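Local coordinates for protein gamma-resorcylate decarboxylase (Polaromonas, PDB 4QRO) that probably catalyses the manganese-dependent, non-oxidative decarboxylation of gamma-resorcylate (2,6-dihydroxybenzoate) to resorcinol, at residues G178-W181 against L182-P185. Sequence-based numbering, arbitrary orientation.
Sequences GHAW and LLGP. With 38L (2-nitrobenzene-1,3-diol), chain M.
Two successive i to i+3 backbone bonds, L182 N to H179 O at 3.1 Å and L183 N to A180 O, also 3.1 Å, hold a short 3-10 segment at 180-182. The first is nearly straight (N-H...O 167°) and the second more bent. The W181 and L182 side chains leave this turn in the same direction, one alongside the other. A chi1 of 65° puts W181 CG in the cleft flanked by its own N and C, folding the indole back over L182. L182 CG consequently stands 3.6 Å from the centroid of the six-membered ring and only 2° off its normal, a CH-pi contact over the face. Of the two methyls, CD2 comes closer, 3.5 Å from W181 CZ3, while CD1 lies near CZ2. The turn belongs to the loop joining strand 161-164 to helix 188-202 in the metal-dependent amidohydrolase fold, a beta/alpha barrel, and this loop reaches the dimer interface: Y243 of the second subunit meets the W181 ring edge-to-face, and L198 of that subunit packs on L182. Replacing W181 with an alanine would probably uncover one side of the L182 isobutyl group and leave Y243 of the second subunit without its aromatic mate. L183 turns elsewhere, its CB 3.5 Å from A180 O and its CD1 loosely against A180 CB. Beyond G184, whose N donates a hydrogen bond to N167 OD1, the loop delivers P185 to the pocket, where its CG approaches the OAH hydroxyl of the inhibitor 2-nitroresorcinol at 3.3 Å.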
ATOM      1  N   GLY A 178       6.208 -18.638  -1.127  1.00 42.52           N
ATOM      2  CA  GLY A 178       6.780 -18.851  -2.471  1.00 50.66           C
ATOM      3  C   GLY A 178       7.333 -17.590  -3.149  1.00 41.94           C
ATOM      4  O   GLY A 178       7.967 -17.667  -4.199  1.00 39.73           O
ATOM      5  N   HIS A 179       7.098 -16.427  -2.529  1.00 38.10           N
ATOM      6  CA  HIS A 179       7.434 -15.110  -3.094  1.00 38.25           C
ATOM      7  C   HIS A 179       8.042 -14.284  -1.984  1.00 37.02           C
ATOM      8  O   HIS A 179       7.554 -13.187  -1.642  1.00 36.02           O
ATOM      9  CB  HIS A 179       6.164 -14.455  -3.636  1.00 38.43           C
ATOM     10  CG  HIS A 179       5.431 -15.337  -4.598  1.00 45.98           C
ATOM     11  ND1 HIS A 179       5.614 -15.257  -5.960  1.00 67.29           N
ATOM     12  CD2 HIS A 179       4.596 -16.382  -4.388  1.00 51.88           C
ATOM     13  CE1 HIS A 179       4.881 -16.184  -6.549  1.00 43.65           C
ATOM     14  NE2 HIS A 179       4.248 -16.874  -5.620  1.00 48.52           N
ATOM     15  N   ALA A 180       9.103 -14.845  -1.409  1.00 36.15           N
ATOM     16  CA  ALA A 180       9.801 -14.257  -0.253  1.00 33.13           C
ATOM     17  C   ALA A 180      10.456 -12.948  -0.617  1.00 34.96           C
ATOM     18  O   ALA A 180      10.758 -12.141   0.257  1.00 34.63           O
ATOM     19  CB  ALA A 180      10.835 -15.232   0.308  1.00 38.01           C
ATOM     20  N   TRP A 181      10.630 -12.727  -1.920  1.00 33.20           N
ATOM     21  CA  TRP A 181      11.179 -11.495  -2.439  1.00 38.13           C
ATOM     22  C   TRP A 181      10.310 -10.263  -2.107  1.00 36.49           C
ATOM     23  O   TRP A 181      10.820  -9.136  -2.138  1.00 32.87           O
ATOM     24  CB  TRP A 181      11.426 -11.617  -3.965  1.00 43.03           C
ATOM     25  CG  TRP A 181      10.183 -11.794  -4.799  1.00 35.41           C
ATOM     26  CD1 TRP A 181       9.559 -12.978  -5.116  1.00 43.45           C
ATOM     27  CD2 TRP A 181       9.425 -10.763  -5.444  1.00 38.06           C
ATOM     28  NE1 TRP A 181       8.462 -12.742  -5.904  1.00 38.82           N
ATOM     29  CE2 TRP A 181       8.342 -11.395  -6.114  1.00 31.81           C
ATOM     30  CE3 TRP A 181       9.542  -9.372  -5.510  1.00 29.47           C
ATOM     31  CZ2 TRP A 181       7.412 -10.684  -6.863  1.00 39.93           C
ATOM     32  CZ3 TRP A 181       8.616  -8.665  -6.255  1.00 33.76           C
ATOM     33  CH2 TRP A 181       7.557  -9.325  -6.918  1.00 38.27           C
ATOM     34  N   LEU A 182       9.029 -10.478  -1.779  1.00 30.66           N
ATOM     35  CA  LEU A 182       8.114  -9.380  -1.481  1.00 31.75           C
ATOM     36  C   LEU A 182       8.176  -9.008   0.005  1.00 36.40           C
ATOM     37  O   LEU A 182       7.653  -7.986   0.391  1.00 33.23           O
ATOM     38  CB  LEU A 182       6.678  -9.739  -1.853  1.00 31.81           C
ATOM     39  CG  LEU A 182       6.363  -9.600  -3.342  1.00 26.50           C
ATOM     40  CD1 LEU A 182       5.097 -10.371  -3.717  1.00 37.17           C
ATOM     41  CD2 LEU A 182       6.267  -8.143  -3.730  1.00 31.66           C
ATOM     42  N   LEU A 183       8.763  -9.864   0.831  1.00 35.83           N
ATOM     43  CA  LEU A 183       8.868  -9.553   2.269  1.00 37.45           C
ATOM     44  C   LEU A 183       9.878  -8.453   2.478  1.00 30.09           C
ATOM     45  O   LEU A 183      10.688  -8.155   1.598  1.00 34.76           O
ATOM     46  CB  LEU A 183       9.267 -10.775   3.086  1.00 36.82           C
ATOM     47  CG  LEU A 183       8.319 -11.970   3.078  1.00 41.17           C
ATOM     48  CD1 LEU A 183       9.019 -13.171   3.719  1.00 42.50           C
ATOM     49  CD2 LEU A 183       6.983 -11.648   3.762  1.00 37.84           C
ATOM     50  N   GLY A 184       9.841  -7.830   3.640  1.00 33.72           N
ATOM     51  CA  GLY A 184      10.829  -6.822   3.964  1.00 31.74           C
ATOM     52  C   GLY A 184      10.512  -5.521   3.239  1.00 27.71           C
ATOM     53  O   GLY A 184       9.323  -5.248   2.923  1.00 32.85           O
ATOM     54  N   PRO A 185      11.541  -4.714   2.957  1.00 29.86           N
ATOM     55  CA  PRO A 185      11.281  -3.367   2.402  1.00 32.02           C
ATOM     56  C   PRO A 185      10.654  -3.341   1.001  1.00 31.49           C
ATOM     57  O   PRO A 185      10.090  -2.326   0.603  1.00 33.20           O
ATOM     58  CB  PRO A 185      12.683  -2.719   2.378  1.00 34.80           C
ATOM     59  CG  PRO A 185      13.628  -3.876   2.334  1.00 42.84           C
ATOM     60  CD  PRO A 185      12.991  -4.943   3.168  1.00 34.84           C
TER
HETATM   61  OAK 38L M 405      13.350   0.290   7.172  1.00 37.00           O
HETATM   62  NAG 38L M 405      13.757  -0.450   6.319  1.00 94.55           N
HETATM   63  OAJ 38L M 405      13.211  -0.426   5.216  1.00 44.18           O
HETATM   64  CAA 38L M 405      14.843  -1.314   6.605  1.00 44.34           C
HETATM   65  CAF 38L M 405      15.262  -2.184   5.602  1.00 41.16           C
HETATM   66  OAH 38L M 405      15.219  -1.783   4.301  1.00 37.35           O
HETATM   67  CAE 38L M 405      15.727  -3.459   5.923  1.00 36.99           C
HETATM   68  CAD 38L M 405      15.829  -3.856   7.252  1.00 43.66           C
HETATM   69  CAC 38L M 405      15.575  -2.934   8.264  1.00 41.87           C
HETATM   70  CAB 38L M 405      15.126  -1.654   7.944  1.00 35.83           C
HETATM   71  OAI 38L M 405      14.948  -0.744   8.951  1.00 35.72           O